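PDB 5MUJ: beta-galactosidase from Bacteroides thetaiotaomicron, which binds the chain B oligosaccharide of the plant pectin RGII and probably acts on it as a glycoside hydrolase, most likely an arabinofuranosidase. Local coordinates for residues P44-L49 with H346-V351; T54-K59 with A354-I359; V77-N80 with T85-R88; W93-E96 with D102-T105. All coordinates share one frame; numbering follows the deposited sequence.

Contact 1. Residues P44-L49 with H346-V351; sequences PYKYGL and HFYCAV
Lys46 and Tyr348 carry this contact, and their side chains cross at about a right angle. The lysine touches mainly with its methylenes, laid across the phenol oxygen. Lys46 CD comes closest, 3.5 Å from Tyr348 OH, and the chain runs on extended beyond CG. Lys46 NZ goes past to a salt bridge with Asp328. The same carboxylate oxygen of Asp328 also hydrogen-bonds Tyr348 OH, which has Tyr327 OH as another partner. A methionine in place of Lys46 would keep some apolar cover but would probably leave Asp328 without its positive mate. Farther along, in one of its two conformers, Leu49 CD2 comes within 4.3 Å of Ala350 CB, so this small apolar touch is less certain. The backbones stay well apart because strand 357-363 lies between them in the sheet. Tyr47 and Gly48 both face Ile361 of that strand, a classic beta bulge. The sheet is the closing blade of a five-bladed beta-propeller, in which a strand from the start of the chain joins three from its end. The chemistry implies that the two strands meet by reaching over the middle one, and that a shared carboxylate outside both segments fixes the polar ends.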
# COMPACT_ATOMS: atom_id res chain seq x y z
N PRO A 44 3.08 17.80 -8.65
CA PRO A 44 2.63 19.01 -7.98
C PRO A 44 1.12 19.32 -8.03
O PRO A 44 0.65 20.11 -7.20
CB PRO A 44 3.39 20.12 -8.74
CG PRO A 44 4.58 19.44 -9.31
CD PRO A 44 4.06 18.11 -9.72
N TYR A 45 0.41 18.69 -8.96
CA TYR A 45 -0.95 19.15 -9.40
C TYR A 45 -2.02 18.15 -8.91
O TYR A 45 -2.08 16.99 -9.36
CB TYR A 45 -1.05 19.38 -10.95
CG TYR A 45 -0.04 20.41 -11.36
CD1 TYR A 45 -0.20 21.76 -11.02
CD2 TYR A 45 1.15 20.04 -11.91
CE1 TYR A 45 0.76 22.71 -11.32
CE2 TYR A 45 2.14 20.98 -12.19
CZ TYR A 45 1.94 22.31 -11.91
OH TYR A 45 2.92 23.25 -12.18
N LYS A 46 -2.85 18.58 -7.98
CA LYS A 46 -3.84 17.65 -7.37
C LYS A 46 -5.12 17.61 -8.19
O LYS A 46 -5.84 18.59 -8.29
CB LYS A 46 -4.13 18.06 -5.93
CG LYS A 46 -2.89 17.82 -5.06
CD LYS A 46 -3.14 17.94 -3.57
CE LYS A 46 -1.89 17.55 -2.83
NZ LYS A 46 -2.17 17.79 -1.39
N TYR A 47 -5.37 16.45 -8.78
CA TYR A 47 -6.57 16.26 -9.64
C TYR A 47 -7.80 16.24 -8.76
O TYR A 47 -8.79 16.90 -9.02
CB TYR A 47 -6.46 14.99 -10.41
CG TYR A 47 -7.68 14.67 -11.22
CD1 TYR A 47 -7.87 15.25 -12.47
CD2 TYR A 47 -8.62 13.76 -10.76
CE1 TYR A 47 -8.99 14.96 -13.22
CE2 TYR A 47 -9.76 13.46 -11.50
CZ TYR A 47 -9.93 14.06 -12.74
OH TYR A 47 -11.04 13.79 -13.52
N GLY A 48 -7.71 15.44 -7.69
CA GLY A 48 -8.72 15.34 -6.66
C GLY A 48 -9.10 13.89 -6.49
O GLY A 48 -8.33 12.99 -6.87
N LEU A 49 -10.28 13.65 -5.96
CA LEU A 49 -10.67 12.29 -5.59
C LEU A 49 -10.89 11.42 -6.81
O LEU A 49 -11.39 11.88 -7.87
CB LEU A 49 -11.88 12.30 -4.68
CG LEU A 49 -11.65 12.98 -3.32
CD1 LEU A 49 -12.93 13.47 -2.68
CD2 LEU A 49 -10.92 12.04 -2.36
N HIS A 346 0.11 9.92 -9.15
CA HIS A 346 0.38 9.46 -7.81
C HIS A 346 -0.97 9.32 -7.09
O HIS A 346 -1.59 10.32 -6.74
CB HIS A 346 1.29 10.44 -7.09
CG HIS A 346 1.88 9.90 -5.81
ND1 HIS A 346 3.16 10.21 -5.41
CD2 HIS A 346 1.35 9.15 -4.79
CE1 HIS A 346 3.42 9.65 -4.24
NE2 HIS A 346 2.35 9.00 -3.84
N PHE A 347 -1.39 8.05 -6.89
CA PHE A 347 -2.61 7.74 -6.16
C PHE A 347 -2.32 7.68 -4.67
O PHE A 347 -1.31 7.10 -4.24
CB PHE A 347 -3.18 6.40 -6.63
CG PHE A 347 -3.59 6.40 -8.08
CD1 PHE A 347 -2.65 6.22 -9.09
CD2 PHE A 347 -4.92 6.61 -8.45
CE1 PHE A 347 -3.02 6.24 -10.45
CE2 PHE A 347 -5.29 6.65 -9.80
CZ PHE A 347 -4.34 6.46 -10.78
N TYR A 348 -3.18 8.28 -3.86
CA TYR A 348 -2.93 8.34 -2.41
C TYR A 348 -4.22 8.39 -1.64
O TYR A 348 -5.28 8.57 -2.25
CB TYR A 348 -2.05 9.53 -2.05
CG TYR A 348 -2.65 10.93 -2.21
CD1 TYR A 348 -2.63 11.61 -3.46
CD2 TYR A 348 -3.32 11.55 -1.18
CE1 TYR A 348 -3.14 12.89 -3.56
CE2 TYR A 348 -3.86 12.82 -1.29
CZ TYR A 348 -3.79 13.48 -2.52
OH TYR A 348 -4.31 14.78 -2.66
N CYS A 349 -4.17 8.14 -0.34
CA CYS A 349 -5.35 8.17 0.52
C CYS A 349 -5.46 9.53 1.17
O CYS A 349 -4.51 10.00 1.82
CB CYS A 349 -5.29 7.07 1.60
SG CYS A 349 -6.62 7.16 2.81
N ALA A 350 -6.60 10.19 0.94
CA ALA A 350 -6.88 11.51 1.43
C ALA A 350 -7.82 11.39 2.61
O ALA A 350 -8.86 10.72 2.48
CB ALA A 350 -7.55 12.32 0.31
N VAL A 351 -7.42 11.99 3.75
CA VAL A 351 -8.25 12.09 4.93
C VAL A 351 -8.32 13.54 5.39
O VAL A 351 -7.30 14.22 5.46
CB VAL A 351 -7.66 11.22 6.06
CG1 VAL A 351 -8.54 11.25 7.33
CG2 VAL A 351 -7.47 9.80 5.53

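Contact 2. Residues T54-K59 with A354-I359; sequences TDNYHK and AEQRGI. With RAM (alpha-L-rhamnopyranose), chain B.
The guanidinium of Arg357, whose aliphatic stem packs against Lys59, meets the bound rhamnose at its edge. O4 of the sugar (RAM) lies in the guanidinium plane and is gripped twice, by Arg357 NH1 and by Arg357 NH2, each at 2.9 Å from RAM O4. The ring of His58 has Asp55 CG at its edge, also in plane. Arg357 NH1 also forms a salt bridge with Asp61, which probably steadies the group that holds the sugar. A bend at chi3 (-62°) turns the guanidinium off the line of the stem. On that stem Arg357 CB sits 3.7 Å from Lys59 CB. The lysine's ammonium then bridges to loop backbone: Lys59 NZ donates to Glu355 O at 3.1 Å, tilted 35° from the carbonyl plane, and also to Lys82 O. One water joins the segments, donating to His58 O at 2.7 Å and accepting from Arg357 N. Asp55 OD1 takes the backbone N of Tyr57, an Asx turn. His333 and Lys334 of strand 331-340 and Tyr158 also bind this rhamnose. Residues 54-58 belong to the loop between strands 45-51 and 59-68, whereas Arg357 begins strand 357-363, so the contact links two neighbouring blades of the propeller.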
# COMPACT_ATOMS: atom_id res chain seq x y z
N THR A 54 -19.72 7.19 -0.55
CA THR A 54 -20.96 7.94 -0.78
C THR A 54 -21.71 8.29 0.52
O THR A 54 -22.68 9.04 0.50
CB THR A 54 -21.91 7.26 -1.82
OG1 THR A 54 -22.18 5.89 -1.48
CG2 THR A 54 -21.29 7.30 -3.20
N ASP A 55 -21.22 7.82 1.67
CA ASP A 55 -21.77 8.23 2.96
C ASP A 55 -20.62 8.26 3.96
O ASP A 55 -19.50 7.93 3.59
CB ASP A 55 -22.88 7.29 3.42
CG ASP A 55 -22.43 5.86 3.53
OD1 ASP A 55 -21.46 5.59 4.31
OD2 ASP A 55 -23.02 4.99 2.84
N ASN A 56 -20.91 8.65 5.20
CA ASN A 56 -19.89 8.77 6.25
C ASN A 56 -19.58 7.50 7.04
O ASN A 56 -18.73 7.55 7.90
CB ASN A 56 -20.27 9.88 7.24
CG ASN A 56 -20.20 11.24 6.60
OD1 ASN A 56 -21.06 12.11 6.80
ND2 ASN A 56 -19.20 11.42 5.76
N TYR A 57 -20.20 6.38 6.68
CA TYR A 57 -20.00 5.09 7.34
C TYR A 57 -19.26 4.09 6.43
O TYR A 57 -19.37 2.86 6.58
CB TYR A 57 -21.36 4.58 7.84
CG TYR A 57 -21.94 5.54 8.83
CD1 TYR A 57 -22.58 6.71 8.41
CD2 TYR A 57 -21.77 5.33 10.20
CE1 TYR A 57 -23.04 7.63 9.34
CE2 TYR A 57 -22.23 6.24 11.13
CZ TYR A 57 -22.88 7.38 10.70
OH TYR A 57 -23.33 8.28 11.63
N HIS A 58 -18.45 4.63 5.53
CA HIS A 58 -17.51 3.86 4.74
C HIS A 58 -16.27 4.70 4.58
O HIS A 58 -16.35 5.95 4.46
CB HIS A 58 -18.07 3.42 3.37
CG HIS A 58 -19.28 2.54 3.45
ND1 HIS A 58 -19.21 1.16 3.48
CD2 HIS A 58 -20.59 2.84 3.52
CE1 HIS A 58 -20.43 0.66 3.57
NE2 HIS A 58 -21.29 1.66 3.59
N LYS A 59 -15.12 4.04 4.56
CA LYS A 59 -13.85 4.66 4.31
C LYS A 59 -13.12 3.83 3.27
O LYS A 59 -13.13 2.61 3.34
CB LYS A 59 -13.03 4.72 5.61
CG LYS A 59 -13.71 5.48 6.73
CD LYS A 59 -12.91 5.40 8.05
CE LYS A 59 -13.65 5.89 9.29
NZ LYS A 59 -13.93 7.36 9.29
N ALA A 354 -12.72 15.94 9.34
CA ALA A 354 -13.89 15.09 9.68
C ALA A 354 -13.60 13.58 9.63
O ALA A 354 -14.47 12.76 9.96
CB ALA A 354 -15.06 15.41 8.77
N GLU A 355 -12.39 13.22 9.19
CA GLU A 355 -11.93 11.85 9.06
C GLU A 355 -12.65 11.06 7.99
O GLU A 355 -12.65 9.83 8.01
CB GLU A 355 -11.91 11.14 10.41
CG GLU A 355 -10.91 11.75 11.39
CD GLU A 355 -11.04 11.17 12.78
OE1 GLU A 355 -10.19 10.35 13.18
OE2 GLU A 355 -12.01 11.54 13.47
N GLN A 356 -13.19 11.78 7.01
CA GLN A 356 -13.65 11.15 5.79
C GLN A 356 -12.41 10.66 5.04
O GLN A 356 -11.36 11.31 5.07
CB GLN A 356 -14.46 12.13 4.94
CG GLN A 356 -15.66 12.72 5.66
CD GLN A 356 -16.38 13.78 4.83
OE1 GLN A 356 -15.77 14.69 4.28
NE2 GLN A 356 -17.67 13.66 4.76
N ARG A 357 -12.52 9.50 4.41
CA ARG A 357 -11.37 8.82 3.84
C ARG A 357 -11.68 8.28 2.45
O ARG A 357 -12.57 7.46 2.27
CB ARG A 357 -10.96 7.69 4.79
CG ARG A 357 -9.74 6.91 4.30
CD ARG A 357 -9.20 5.94 5.37
NE ARG A 357 -8.72 6.57 6.61
CZ ARG A 357 -7.45 6.54 7.06
NH1 ARG A 357 -6.50 5.91 6.41
NH2 ARG A 357 -7.14 7.20 8.17
N GLY A 358 -10.84 8.65 1.50
CA GLY A 358 -10.94 8.18 0.12
C GLY A 358 -9.61 8.21 -0.56
O GLY A 358 -8.57 8.50 0.07
N ILE A 359 -9.62 7.87 -1.85
CA ILE A 359 -8.42 7.80 -2.68
C ILE A 359 -8.45 8.98 -3.63
O ILE A 359 -9.48 9.24 -4.30
CB ILE A 359 -8.35 6.48 -3.46
CG1 ILE A 359 -8.13 5.32 -2.47
CG2 ILE A 359 -7.24 6.47 -4.52
CD1 ILE A 359 -8.42 3.93 -3.00
C1 RAM B . -2.96 4.08 11.09
C2 RAM B . -3.36 3.41 9.79
C3 RAM B . -4.25 4.38 9.01
C4 RAM B . -3.45 5.67 8.79
C5 RAM B . -2.88 6.33 10.05
C6 RAM B . -1.78 7.33 9.74
O2 RAM B . -2.15 3.08 9.06
O3 RAM B . -4.69 3.83 7.77
O4 RAM B . -4.32 6.64 8.22
O5 RAM B . -2.41 5.41 11.07
O HOH W 1 -15.35 8.37 5.00

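Contact 3. Residues V77-N80 with T85-R88; sequences VVYN and TDGR
Tyr79 sends its ring to Gly87 because CG stands opposite the backbone N (chi1 168°), and Asn80 reaches Arg88 because its CG is tucked between N and the carbonyl carbon (chi1 62°). The two groups tie down the loop of a beta hairpin, the turn between strands 71-79 and 90-97 in one blade of the five-bladed beta-propeller. The phenol oxygen joins two points of the loop. Gly87 N donates to Tyr79 OH at 2.9 Å, with an angle of 146° at the hydrogen. The hydroxyl in turn hydrogen-bonds Thr83 O in the same loop. A phenylalanine at Tyr79 would keep the ring but is likely to leave Gly87 N and Thr83 O without this shared partner, and the loop freer to shift. The Asp86 carboxylate takes two backbone N-H groups of the same turn, OD1 from Thr83 N and OD2 from Lys82 N. Gly87 has little choice of side chain. A beta carbon there would run into Tyr79 CZ, since Gly87 CA already lies 3.7 Å from that atom. The extended Arg88 chain leads away to a salt bridge with Asp114, while the Tyr79 ring makes an edge-to-face stack with Tyr158. Between the two backbones, Gly87 CA makes a CA-H...O contact with Asn80 O at 3.5 Å. The second side-chain bond runs from Arg88 N to Asn80 OD1 at 2.9 Å, the donor tilted 26° from the carbonyl plane.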
# COMPACT_ATOMS: atom_id res chain seq x y z
N VAL A 77 -9.41 -1.01 -0.50
CA VAL A 77 -10.08 -1.56 0.65
C VAL A 77 -11.18 -0.60 1.11
O VAL A 77 -11.07 0.63 0.97
CB VAL A 77 -9.10 -1.92 1.80
CG1 VAL A 77 -8.02 -2.86 1.24
CG2 VAL A 77 -8.51 -0.67 2.47
N VAL A 78 -12.24 -1.17 1.63
CA VAL A 78 -13.32 -0.46 2.23
C VAL A 78 -13.45 -0.93 3.71
O VAL A 78 -13.49 -2.14 4.02
CB VAL A 78 -14.65 -0.76 1.50
CG1 VAL A 78 -15.83 -0.20 2.26
CG2 VAL A 78 -14.63 -0.21 0.06
N TYR A 79 -13.54 0.03 4.60
CA TYR A 79 -13.91 -0.20 6.01
C TYR A 79 -15.32 0.36 6.18
O TYR A 79 -15.56 1.50 5.76
CB TYR A 79 -12.94 0.51 6.95
CG TYR A 79 -13.42 0.54 8.38
CD1 TYR A 79 -13.42 -0.62 9.16
CD2 TYR A 79 -13.90 1.70 8.94
CE1 TYR A 79 -13.90 -0.60 10.45
CE2 TYR A 79 -14.36 1.73 10.25
CZ TYR A 79 -14.36 0.57 11.00
OH TYR A 79 -14.79 0.54 12.30
N ASN A 80 -16.24 -0.44 6.71
CA ASN A 80 -17.67 -0.09 6.68
C ASN A 80 -18.17 0.45 8.01
O ASN A 80 -19.20 0.02 8.54
CB ASN A 80 -18.53 -1.26 6.21
CG ASN A 80 -18.44 -2.47 7.13
OD1 ASN A 80 -17.50 -2.60 7.91
ND2 ASN A 80 -19.39 -3.36 7.00
N THR A 85 -14.63 1.45 16.00
CA THR A 85 -15.22 0.18 16.40
C THR A 85 -16.55 -0.22 15.78
O THR A 85 -16.98 -1.35 15.99
CB THR A 85 -15.39 0.14 17.94
OG1 THR A 85 -16.26 1.19 18.36
CG2 THR A 85 -14.05 0.29 18.64
N ASP A 86 -17.19 0.67 15.01
CA ASP A 86 -18.54 0.39 14.51
C ASP A 86 -18.57 -0.51 13.28
O ASP A 86 -19.58 -1.16 13.05
CB ASP A 86 -19.36 1.67 14.28
CG ASP A 86 -18.83 2.54 13.15
OD1 ASP A 86 -17.60 2.60 12.94
OD2 ASP A 86 -19.67 3.21 12.50
N GLY A 87 -17.48 -0.59 12.54
CA GLY A 87 -17.45 -1.35 11.30
C GLY A 87 -17.01 -2.76 11.57
O GLY A 87 -16.43 -3.05 12.59
N ARG A 88 -17.29 -3.64 10.64
CA ARG A 88 -16.88 -5.03 10.75
C ARG A 88 -15.38 -5.20 10.44
O ARG A 88 -14.70 -6.01 11.10
CB ARG A 88 -17.69 -5.90 9.80
CG ARG A 88 -17.31 -7.37 9.83
CD ARG A 88 -18.26 -8.24 9.05
NE ARG A 88 -17.85 -9.65 9.10
CZ ARG A 88 -18.49 -10.67 8.54
NH1 ARG A 88 -19.61 -10.46 7.83
NH2 ARG A 88 -18.01 -11.92 8.67

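Contact 4. Residues W93-E96 with D102-T105; sequences WIAE and DWRT
Glu96 and Arg104 form an antiparallel hydrogen-bonded pair, next to the non-hydrogen-bonded pair of Ala95 and Thr105. This is the beta hairpin of strands 90-97 and 104-110, at one side of a propeller blade. Glu96 N donates to Arg104 O at 2.8 Å, and Arg104 N returns a bond to Glu96 O at 2.7 Å. Above this pair the two side chains make a salt bridge. Arg104 NH2 meets Glu96 OE2 at 3.0 Å, in the guanidinium plane but 41° out of the carboxylate plane; a second bond from Arg104 NE is weak. The two flat groups stand almost perpendicular, 87° apart. The bend of Arg104 at chi3 (-63°) curls the guanidinium back to the glutamate. The sheet face of Ala95 and Thr105 is less polar. Thr105 CG2 touches Trp93 CE3 at 3.6 Å, while Thr105 OG1 hydrogen-bonds Tyr76 OH of strand 71-79, reaching past strand 90-97. Trp103 fixes its indole nitrogen on Leu100 O in the turn and packs on Trp72 and Met74 of strand 71-79. Ala95 CB lies 4.0 Å from Trp103 CE3, and Ala95 O sits at the indole edge, 3.7 Å from Trp103 CZ3.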
# COMPACT_ATOMS: atom_id res chain seq x y z
N TRP A 93 -12.27 -4.32 -2.90
CA TRP A 93 -13.09 -4.03 -4.09
C TRP A 93 -12.14 -3.74 -5.26
O TRP A 93 -10.94 -3.48 -5.13
CB TRP A 93 -14.00 -2.81 -3.82
CG TRP A 93 -15.03 -3.00 -2.78
CD1 TRP A 93 -14.81 -3.20 -1.43
CD2 TRP A 93 -16.44 -3.00 -2.94
NE1 TRP A 93 -16.00 -3.33 -0.75
CE2 TRP A 93 -17.03 -3.22 -1.66
CE3 TRP A 93 -17.27 -2.86 -4.05
CZ2 TRP A 93 -18.40 -3.28 -1.47
CZ3 TRP A 93 -18.62 -2.94 -3.87
CH2 TRP A 93 -19.19 -3.11 -2.61
N ILE A 94 -12.75 -3.69 -6.42
CA ILE A 94 -12.06 -3.37 -7.70
C ILE A 94 -12.87 -2.33 -8.52
O ILE A 94 -14.09 -2.40 -8.58
CB ILE A 94 -11.68 -4.63 -8.50
CG1 ILE A 94 -10.62 -4.34 -9.55
CG2 ILE A 94 -12.90 -5.28 -9.17
CD1 ILE A 94 -10.03 -5.57 -10.19
N ALA A 95 -12.13 -1.40 -9.11
CA ALA A 95 -12.74 -0.41 -9.98
C ALA A 95 -11.96 -0.36 -11.25
O ALA A 95 -10.81 -0.78 -11.36
CB ALA A 95 -12.74 0.96 -9.35
N GLU A 96 -12.67 0.06 -12.29
CA GLU A 96 -12.03 0.21 -13.62
C GLU A 96 -12.02 1.67 -14.14
O GLU A 96 -12.78 2.51 -13.66
CB GLU A 96 -12.70 -0.68 -14.67
CG GLU A 96 -14.15 -0.30 -15.00
CD GLU A 96 -14.77 -1.10 -16.11
OE1 GLU A 96 -14.38 -2.25 -16.36
OE2 GLU A 96 -15.66 -0.54 -16.75
N ASP A 102 -10.98 8.90 -14.08
CA ASP A 102 -12.38 8.58 -13.88
C ASP A 102 -12.52 7.07 -13.68
O ASP A 102 -12.16 6.27 -14.57
CB ASP A 102 -13.22 8.99 -15.11
CG ASP A 102 -13.27 10.50 -15.31
OD1 ASP A 102 -12.37 11.06 -15.95
OD2 ASP A 102 -14.22 11.12 -14.80
N TRP A 103 -13.13 6.74 -12.56
CA TRP A 103 -13.14 5.34 -12.03
C TRP A 103 -14.55 4.85 -11.81
O TRP A 103 -15.42 5.61 -11.34
CB TRP A 103 -12.33 5.21 -10.69
CG TRP A 103 -10.89 5.39 -10.96
CD1 TRP A 103 -10.18 6.57 -10.95
CD2 TRP A 103 -9.96 4.37 -11.34
NE1 TRP A 103 -8.88 6.34 -11.34
CE2 TRP A 103 -8.72 5.00 -11.57
CE3 TRP A 103 -10.06 3.00 -11.55
CZ2 TRP A 103 -7.62 4.30 -12.03
CZ3 TRP A 103 -8.98 2.34 -11.97
CH2 TRP A 103 -7.77 2.96 -12.19
N ARG A 104 -14.80 3.59 -12.15
CA ARG A 104 -16.10 2.97 -11.87
C ARG A 104 -15.94 1.67 -11.06
O ARG A 104 -15.31 0.73 -11.51
CB ARG A 104 -16.84 2.67 -13.16
CG ARG A 104 -17.12 3.90 -14.04
CD ARG A 104 -17.73 3.47 -15.37
NE ARG A 104 -16.78 2.64 -16.11
CZ ARG A 104 -15.83 3.12 -16.91
NH1 ARG A 104 -15.70 4.44 -17.09
NH2 ARG A 104 -14.99 2.29 -17.52
N THR A 105 -16.58 1.64 -9.90
CA THR A 105 -16.46 0.45 -9.01
C THR A 105 -17.25 -0.69 -9.55
O THR A 105 -18.42 -0.49 -10.00
CB THR A 105 -16.91 0.80 -7.61
OG1 THR A 105 -15.94 1.72 -7.11
CG2 THR A 105 -17.02 -0.46 -6.74

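In the fold
The contacts sample two neighbouring blades of the propeller. Contact 1 is the buried one; it lies within the closing blade and relies on crossing side chains and an outside carboxylate. Contact 2 joins that blade to the next and brings in the sugar. Unlike contact 1 it is only partly buried, with Arg357 inside and Glu355 exposed. It touches contact 1 through strands 343-351 and 357-363. Contacts 3 and 4 are both partly exposed and belong to the second blade, as loop tie and strand pairing; Val78 meets Trp93 between them. Lys59 N meets Tyr79 O between contacts 2 and 3. Phe347 packs on Trp103 between contacts 1 and 4. Contact 4 alone combines paired backbone bonds with a surface salt bridge.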